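Local atomic coordinates of ABC transporter periplasmic peptide-binding protein (Pseudoalteromonas, PDB entry 4QFL), a protein that binds dipeptides such as Ala-Phe in the periplasm and probably hands them to an ABC transporter for uptake. Residues Q29-Y33 / L529-K534; Y142-V146 / N177-A183. The contacts are given in a common frame with arbitrary orientation. Numbering follows the deposited sequence.

Interaction 1. Residues Q29-Y33 / L529-K534; sequences QGLVY and LANARK
Lys534, Leu31 and Leu529 bury the most surface here. Leu31 to Tyr33 are extended, with phi/psi from -128/138 to -107/123. Residues 529-532 form a type I turn, with Ala532 N bonded to Leu529 O at 3.2 Å. The chain then extends to Lys534. The pairs run in opposite order along the two segments: Lys534 meets Gln29 and Gly30, Ala532 meets Leu31, and Leu529 meets Tyr33. The CA atoms come closest at Gln29 and Lys534, 7.3 Å apart.

The Lys534 side chain (m, t, p, t) reaches across the strand. Its CD is 4.2 Å from Leu31 CA. Its NZ donates to Gly30 O at 2.5 Å and weakly to Gln29 OE1 at 3.4 Å. Gln29 OE1 also accepts from Gly30 N at 3.0 Å. Leu31 (t, t) places CD1 4.1 Å from Ala532 CB. Leu529 (m, t) places CD1 4.0 Å from Tyr33 CD2 and 4.4 Å from Leu31 CD2.

Leu31 and Tyr33 point toward 529-534, and Val32 points away. Leu242 and Tyr244 of the neighbouring strand also touch Leu529. The C-terminal tail thus covers the first modelled strand of the large mixed sheet in this family 5 solute-binding protein. The Tyr33 side chain is about 11 Å from the bound phenylalanine. The two ends of the modelled chain meet through apolar packing at the buried end. An amine lies near Gly30 O and Gln29 OE1 at the exposed end, but the detail of the very short bond is not firm.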
ATOM      1  N   GLN A  29      15.517  15.222  22.249  1.00 41.94           N
ATOM      2  CA  GLN A  29      14.152  15.637  21.924  1.00 41.23           C
ATOM      3  C   GLN A  29      13.366  14.548  21.185  1.00 37.14           C
ATOM      4  O   GLN A  29      13.927  13.543  20.722  1.00 32.24           O
ATOM      5  CB  GLN A  29      14.137  16.950  21.118  1.00 41.32           C
ATOM      6  CG  GLN A  29      13.706  18.189  21.917  1.00 40.84           C
ATOM      7  CD  GLN A  29      12.322  18.038  22.530  1.00 43.40           C
ATOM      8  OE1 GLN A  29      11.403  17.527  21.889  1.00 43.99           O
ATOM      9  NE2 GLN A  29      12.170  18.474  23.780  1.00 46.62           N
ATOM     10  N   GLY A  30      12.059  14.764  21.085  1.00 30.98           N
ATOM     11  CA  GLY A  30      11.181  13.805  20.459  1.00 28.00           C
ATOM     12  C   GLY A  30      10.536  14.371  19.220  1.00 25.49           C
ATOM     13  O   GLY A  30      10.697  15.539  18.904  1.00 26.04           O
ATOM     14  N   LEU A  31       9.817  13.517  18.510  1.00 21.09           N
ATOM     15  CA  LEU A  31       9.062  13.928  17.350  1.00 22.57           C
ATOM     16  C   LEU A  31       7.655  13.417  17.550  1.00 18.91           C
ATOM     17  O   LEU A  31       7.469  12.315  18.037  1.00 20.11           O
ATOM     18  CB  LEU A  31       9.678  13.345  16.077  1.00 20.76           C
ATOM     19  CG  LEU A  31       9.053  13.763  14.741  1.00 24.10           C
ATOM     20  CD1 LEU A  31      10.016  13.533  13.609  1.00 21.91           C
ATOM     21  CD2 LEU A  31       7.754  13.017  14.474  1.00 20.73           C
ATOM     22  N   VAL A  32       6.671  14.246  17.213  1.00 18.98           N
ATOM     23  CA  VAL A  32       5.264  13.855  17.231  1.00 19.37           C
ATOM     24  C   VAL A  32       4.666  13.899  15.815  1.00 18.62           C
ATOM     25  O   VAL A  32       4.636  14.941  15.164  1.00 19.57           O
ATOM     26  CB  VAL A  32       4.436  14.737  18.171  1.00 19.13           C
ATOM     27  CG1 VAL A  32       2.981  14.301  18.151  1.00 18.97           C
ATOM     28  CG2 VAL A  32       4.997  14.667  19.583  1.00 20.09           C
ATOM     29  N   TYR A  33       4.212  12.737  15.359  1.00 18.52           N
ATOM     30  CA  TYR A  33       3.705  12.524  14.014  1.00 16.99           C
ATOM     31  C   TYR A  33       2.189  12.370  14.102  1.00 17.05           C
ATOM     32  O   TYR A  33       1.685  11.512  14.829  1.00 18.17           O
ATOM     33  CB  TYR A  33       4.344  11.246  13.462  1.00 16.69           C
ATOM     34  CG  TYR A  33       3.997  10.866  12.038  1.00 20.19           C
ATOM     35  CD1 TYR A  33       2.770  10.273  11.728  1.00 20.69           C
ATOM     36  CD2 TYR A  33       4.909  11.057  11.005  1.00 19.06           C
ATOM     37  CE1 TYR A  33       2.457   9.903  10.424  1.00 19.48           C
ATOM     38  CE2 TYR A  33       4.607  10.691   9.704  1.00 18.64           C
ATOM     39  CZ  TYR A  33       3.384  10.112   9.419  1.00 20.60           C
ATOM     40  OH  TYR A  33       3.078   9.744   8.124  1.00 25.43           O
ATOM     41  N   LEU A 529      10.887   7.431   9.005  1.00 19.56           N
ATOM     42  CA  LEU A 529      11.444   8.392   9.954  1.00 20.01           C
ATOM     43  C   LEU A 529      12.782   7.900  10.484  1.00 17.12           C
ATOM     44  O   LEU A 529      13.277   8.395  11.488  1.00 19.33           O
ATOM     45  CB  LEU A 529      10.485   8.625  11.121  1.00 20.36           C
ATOM     46  CG  LEU A 529       9.063   9.106  10.812  1.00 19.46           C
ATOM     47  CD1 LEU A 529       8.284   9.309  12.105  1.00 21.64           C
ATOM     48  CD2 LEU A 529       9.052  10.378   9.981  1.00 21.95           C
ATOM     49  N   ALA A 530      13.357   6.919   9.799  1.00 20.11           N
ATOM     50  CA  ALA A 530      14.635   6.333  10.185  1.00 20.48           C
ATOM     51  C   ALA A 530      15.750   7.367  10.338  1.00 22.75           C
ATOM     52  O   ALA A 530      16.614   7.226  11.204  1.00 24.66           O
ATOM     53  CB  ALA A 530      15.051   5.259   9.183  1.00 19.15           C
ATOM     54  N   ASN A 531      15.741   8.391   9.488  1.00 22.85           N
ATOM     55  CA  ASN A 531      16.783   9.420   9.524  1.00 24.74           C
ATOM     56  C   ASN A 531      16.299  10.774  10.020  1.00 21.29           C
ATOM     57  O   ASN A 531      17.011  11.774   9.928  1.00 21.37           O
ATOM     58  CB  ASN A 531      17.427   9.588   8.151  1.00 25.17           C
ATOM     59  CG  ASN A 531      18.268   8.403   7.760  1.00 29.02           C
ATOM     60  OD1 ASN A 531      19.391   8.228   8.251  1.00 33.51           O
ATOM     61  ND2 ASN A 531      17.735   7.573   6.873  1.00 29.43           N
ATOM     62  N   ALA A 532      15.085  10.802  10.549  1.00 23.78           N
ATOM     63  CA  ALA A 532      14.512  12.040  11.064  1.00 24.53           C
ATOM     64  C   ALA A 532      15.307  12.591  12.244  1.00 24.89           C
ATOM     65  O   ALA A 532      15.897  11.838  13.021  1.00 23.03           O
ATOM     66  CB  ALA A 532      13.066  11.818  11.470  1.00 21.40           C
ATOM     67  N   ARG A 533      15.306  13.916  12.369  1.00 26.79           N
ATOM     68  CA  ARG A 533      15.897  14.610  13.513  1.00 25.99           C
ATOM     69  C   ARG A 533      15.280  15.996  13.656  1.00 26.12           C
ATOM     70  O   ARG A 533      14.662  16.500  12.722  1.00 24.41           O
ATOM     71  CB  ARG A 533      17.412  14.736  13.353  1.00 26.95           C
ATOM     72  CG  ARG A 533      17.864  15.142  11.959  1.00 28.72           C
ATOM     73  CD  ARG A 533      19.338  15.473  11.949  1.00 32.51           C
ATOM     74  NE  ARG A 533      19.602  16.742  12.618  1.00 38.52           N
ATOM     75  CZ  ARG A 533      20.466  16.906  13.613  1.00 37.46           C
ATOM     76  NH1 ARG A 533      21.167  15.871  14.073  1.00 39.39           N
ATOM     77  NH2 ARG A 533      20.629  18.113  14.145  1.00 36.67           N
ATOM     78  N   LYS A 534      15.445  16.618  14.821  1.00 27.50           N
ATOM     79  CA  LYS A 534      14.955  17.984  15.014  1.00 30.87           C
ATOM     80  C   LYS A 534      16.071  19.028  15.153  1.00 31.87           C
ATOM     81  O   LYS A 534      17.249  18.685  15.198  1.00 33.30           O
ATOM     82  CB  LYS A 534      13.953  18.058  16.179  1.00 31.50           C
ATOM     83  CG  LYS A 534      12.538  17.661  15.765  1.00 28.71           C
ATOM     84  CD  LYS A 534      11.662  17.209  16.928  1.00 30.92           C
ATOM     85  CE  LYS A 534      11.124  18.384  17.718  1.00 32.95           C
ATOM     86  NZ  LYS A 534      10.135  17.970  18.757  1.00 35.40           N
TER

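Interaction 2. Residues Y142-V146 / N177-A183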
ATOM      1  N   TYR A 142      -0.768  -8.838   1.230  1.00 18.41           N
ATOM      2  CA  TYR A 142       0.086  -8.550   0.082  1.00 17.61           C
ATOM      3  C   TYR A 142       0.554  -9.863  -0.560  1.00 15.40           C
ATOM      4  O   TYR A 142       0.418 -10.088  -1.763  1.00 15.66           O
ATOM      5  CB  TYR A 142       1.306  -7.696   0.454  1.00 16.34           C
ATOM      6  CG  TYR A 142       2.099  -7.356  -0.784  1.00 15.75           C
ATOM      7  CD1 TYR A 142       1.646  -6.381  -1.660  1.00 15.43           C
ATOM      8  CD2 TYR A 142       3.257  -8.049  -1.113  1.00 14.80           C
ATOM      9  CE1 TYR A 142       2.330  -6.086  -2.805  1.00 18.47           C
ATOM     10  CE2 TYR A 142       3.955  -7.756  -2.263  1.00 16.67           C
ATOM     11  CZ  TYR A 142       3.479  -6.778  -3.111  1.00 17.41           C
ATOM     12  OH  TYR A 142       4.161  -6.468  -4.264  1.00 18.51           O
ATOM     13  N   PHE A 143       1.101 -10.726   0.275  1.00 16.11           N
ATOM     14  CA  PHE A 143       1.710 -11.962  -0.174  1.00 18.02           C
ATOM     15  C   PHE A 143       0.715 -12.946  -0.789  1.00 16.86           C
ATOM     16  O   PHE A 143       0.978 -13.531  -1.835  1.00 19.14           O
ATOM     17  CB  PHE A 143       2.470 -12.579   0.986  1.00 15.20           C
ATOM     18  CG  PHE A 143       3.597 -11.711   1.486  1.00 17.62           C
ATOM     19  CD1 PHE A 143       4.745 -11.530   0.714  1.00 17.45           C
ATOM     20  CD2 PHE A 143       3.514 -11.078   2.716  1.00 16.02           C
ATOM     21  CE1 PHE A 143       5.795 -10.738   1.172  1.00 17.97           C
ATOM     22  CE2 PHE A 143       4.565 -10.285   3.187  1.00 18.76           C
ATOM     23  CZ  PHE A 143       5.700 -10.112   2.416  1.00 18.05           C
ATOM     24  N   GLN A 144      -0.435 -13.124  -0.160  1.00 17.37           N
ATOM     25  CA  GLN A 144      -1.459 -13.968  -0.751  1.00 17.60           C
ATOM     26  C   GLN A 144      -1.937 -13.398  -2.092  1.00 18.35           C
ATOM     27  O   GLN A 144      -2.136 -14.141  -3.042  1.00 18.57           O
ATOM     28  CB  GLN A 144      -2.607 -14.192   0.231  1.00 17.43           C
ATOM     29  CG  GLN A 144      -2.102 -14.745   1.573  1.00 23.25           C
ATOM     30  CD  GLN A 144      -3.161 -14.811   2.674  1.00 24.99           C
ATOM     31  OE1 GLN A 144      -4.219 -14.182   2.591  1.00 31.17           O
ATOM     32  NE2 GLN A 144      -2.865 -15.579   3.721  1.00 27.11           N
ATOM     33  N   SER A 145      -2.070 -12.079  -2.184  1.00 17.35           N
ATOM     34  CA  SER A 145      -2.495 -11.431  -3.422  1.00 18.57           C
ATOM     35  C   SER A 145      -1.564 -11.683  -4.608  1.00 18.07           C
ATOM     36  O   SER A 145      -2.014 -11.777  -5.739  1.00 20.67           O
ATOM     37  CB  SER A 145      -2.653  -9.923  -3.219  1.00 16.89           C
ATOM     38  OG  SER A 145      -3.726  -9.644  -2.346  1.00 20.08           O
ATOM     39  N   VAL A 146      -0.269 -11.774  -4.359  1.00 14.17           N
ATOM     40  CA  VAL A 146       0.666 -12.010  -5.449  1.00 18.27           C
ATOM     41  C   VAL A 146       1.079 -13.479  -5.552  1.00 23.00           C
ATOM     42  O   VAL A 146       1.951 -13.833  -6.353  1.00 23.68           O
ATOM     43  CB  VAL A 146       1.909 -11.125  -5.333  1.00 14.76           C
ATOM     44  CG1 VAL A 146       1.492  -9.659  -5.302  1.00 17.39           C
ATOM     45  CG2 VAL A 146       2.710 -11.508  -4.096  1.00 12.87           C
ATOM     46  N   ASN A 177       9.126  -7.746  -4.807  1.00 18.61           N
ATOM     47  CA  ASN A 177       8.236  -8.124  -3.715  1.00 18.54           C
ATOM     48  C   ASN A 177       8.970  -8.335  -2.394  1.00 17.31           C
ATOM     49  O   ASN A 177       8.425  -8.055  -1.333  1.00 17.94           O
ATOM     50  CB  ASN A 177       7.415  -9.357  -4.083  1.00 14.73           C
ATOM     51  CG  ASN A 177       6.411  -9.079  -5.165  1.00 15.06           C
ATOM     52  OD1 ASN A 177       5.790  -8.024  -5.198  1.00 17.95           O
ATOM     53  ND2 ASN A 177       6.246 -10.025  -6.065  1.00 16.96           N
ATOM     54  N   MET A 178      10.209  -8.815  -2.456  1.00 18.08           N
ATOM     55  CA  MET A 178      11.024  -8.966  -1.249  1.00 17.14           C
ATOM     56  C   MET A 178      11.566  -7.630  -0.723  1.00 17.38           C
ATOM     57  O   MET A 178      12.102  -7.559   0.388  1.00 17.33           O
ATOM     58  CB  MET A 178      12.177  -9.960  -1.470  1.00 20.26           C
ATOM     59  CG  MET A 178      11.733 -11.376  -1.805  1.00 21.37           C
ATOM     60  SD  MET A 178      10.787 -12.126  -0.473  1.00 21.98           S
ATOM     61  CE  MET A 178      12.037 -12.179   0.810  1.00 20.73           C
ATOM     62  N   ALA A 179      11.421  -6.575  -1.517  1.00 17.79           N
ATOM     63  CA  ALA A 179      11.871  -5.258  -1.095  1.00 16.64           C
ATOM     64  C   ALA A 179      10.704  -4.375  -0.670  1.00 18.80           C
ATOM     65  O   ALA A 179      10.873  -3.179  -0.469  1.00 18.24           O
ATOM     66  CB  ALA A 179      12.669  -4.585  -2.198  1.00 17.68           C
ATOM     67  N   THR A 180       9.513  -4.952  -0.540  1.00 19.13           N
ATOM     68  CA  THR A 180       8.360  -4.162  -0.113  1.00 17.62           C
ATOM     69  C   THR A 180       8.375  -3.998   1.397  1.00 17.53           C
ATOM     70  O   THR A 180       9.070  -4.736   2.102  1.00 16.48           O
ATOM     71  CB  THR A 180       7.017  -4.779  -0.564  1.00 15.79           C
ATOM     72  OG1 THR A 180       6.851  -6.068   0.040  1.00 19.17           O
ATOM     73  CG2 THR A 180       6.968  -4.911  -2.078  1.00 14.98           C
ATOM     74  N   ASP A 181       7.617  -3.020   1.882  1.00 17.32           N
ATOM     75  CA  ASP A 181       7.491  -2.766   3.313  1.00 17.86           C
ATOM     76  C   ASP A 181       6.861  -3.928   4.083  1.00 17.48           C
ATOM     77  O   ASP A 181       6.894  -3.954   5.315  1.00 16.15           O
ATOM     78  CB  ASP A 181       6.647  -1.513   3.549  1.00 18.63           C
ATOM     79  CG  ASP A 181       7.273  -0.266   2.967  1.00 21.46           C
ATOM     80  OD1 ASP A 181       8.432   0.042   3.313  1.00 24.98           O
ATOM     81  OD2 ASP A 181       6.602   0.401   2.157  1.00 23.49           O
ATOM     82  N   PHE A 182       6.263  -4.869   3.361  1.00 17.11           N
ATOM     83  CA  PHE A 182       5.621  -6.022   3.986  1.00 15.49           C
ATOM     84  C   PHE A 182       6.645  -7.118   4.287  1.00 18.72           C
ATOM     85  O   PHE A 182       6.394  -8.007   5.114  1.00 18.47           O
ATOM     86  CB  PHE A 182       4.512  -6.563   3.079  1.00 17.91           C
ATOM     87  CG  PHE A 182       3.651  -5.484   2.476  1.00 17.92           C
ATOM     88  CD1 PHE A 182       2.789  -4.744   3.272  1.00 17.55           C
ATOM     89  CD2 PHE A 182       3.716  -5.195   1.121  1.00 16.27           C
ATOM     90  CE1 PHE A 182       2.018  -3.749   2.726  1.00 14.57           C
ATOM     91  CE2 PHE A 182       2.933  -4.198   0.574  1.00 15.79           C
ATOM     92  CZ  PHE A 182       2.090  -3.483   1.373  1.00 14.19           C
ATOM     93  N   ALA A 183       7.801  -7.039   3.626  1.00 17.05           N
ATOM     94  CA  ALA A 183       8.796  -8.107   3.669  1.00 15.52           C
ATOM     95  C   ALA A 183       9.840  -7.925   4.769  1.00 17.56           C
ATOM     96  O   ALA A 183      11.027  -8.203   4.566  1.00 18.27           O
ATOM     97  CB  ALA A 183       9.477  -8.216   2.315  1.00 16.94           C
TER
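Three aromatic side chains make the apolar centre: Tyr142, Phe143 and Phe182. The Tyr142 and Phe182 rings are near parallel, with planes at 21° and centroids 4.7 Å apart. They are slid so far that they barely overlap. Their closest atoms are Tyr142 CG and Phe182 CD2, at 3.3 Å. Tyr142 CB sits over the Phe182 face in a CH-pi contact, 3.9 Å from the ring centroid. Phe143 packs beside them, with CE2 3.7 Å from Phe182 CB. Its ring edge meets the backbone of the turn: Phe143 CZ is 3.5 Å from Phe182 O and 3.9 Å from Ala183 CA.

Further out, Thr180 CG2 lies 3.9 Å from Tyr142 OH, and Val146 CG2 lies 4.3 Å from Asn177 ND2. At the polar edge Tyr142 OH donates to Asn177 OD1 in a very short bond of 2.4 Å. Asn442 is a second partner of that hydroxyl. Thr180 OG1 donates to Asn177 O at 2.9 Å. The type I turn 180-183 follows.

The contact joins the short helix 141-145 to the last part of helix 174-178 and the turn 180-183, beside the ligand pocket. The side chain of Phe182 is about 4 Å from the bound alanine and touches the pocket residue Asp436. Aromatic packing thus holds Phe182 beside the bound alanine, and the buried Tyr142 hydroxyl lies between Asn177 and Asn442.

Interaction 2 is the core contact: six of its seven touching residues are buried, and its centre is about 10 Å from the centre of the chain. Interaction 1 is partly buried, with its centre about 23 Å out. The two share no elements. Residues 29-33 and 529-534 bring the two ends of the modelled chain together on a beta sheet; 142-146 and 177-183 join two short helices and a turn near the dipeptide. Interaction 1 is mainly leucine, alanine and tyrosine packing, with a lysine at its exposed end; interaction 2 is aromatic with a neutral hydrogen bond. The centres of interactions 1 and 2 are about 27 Å apart, and they do not touch.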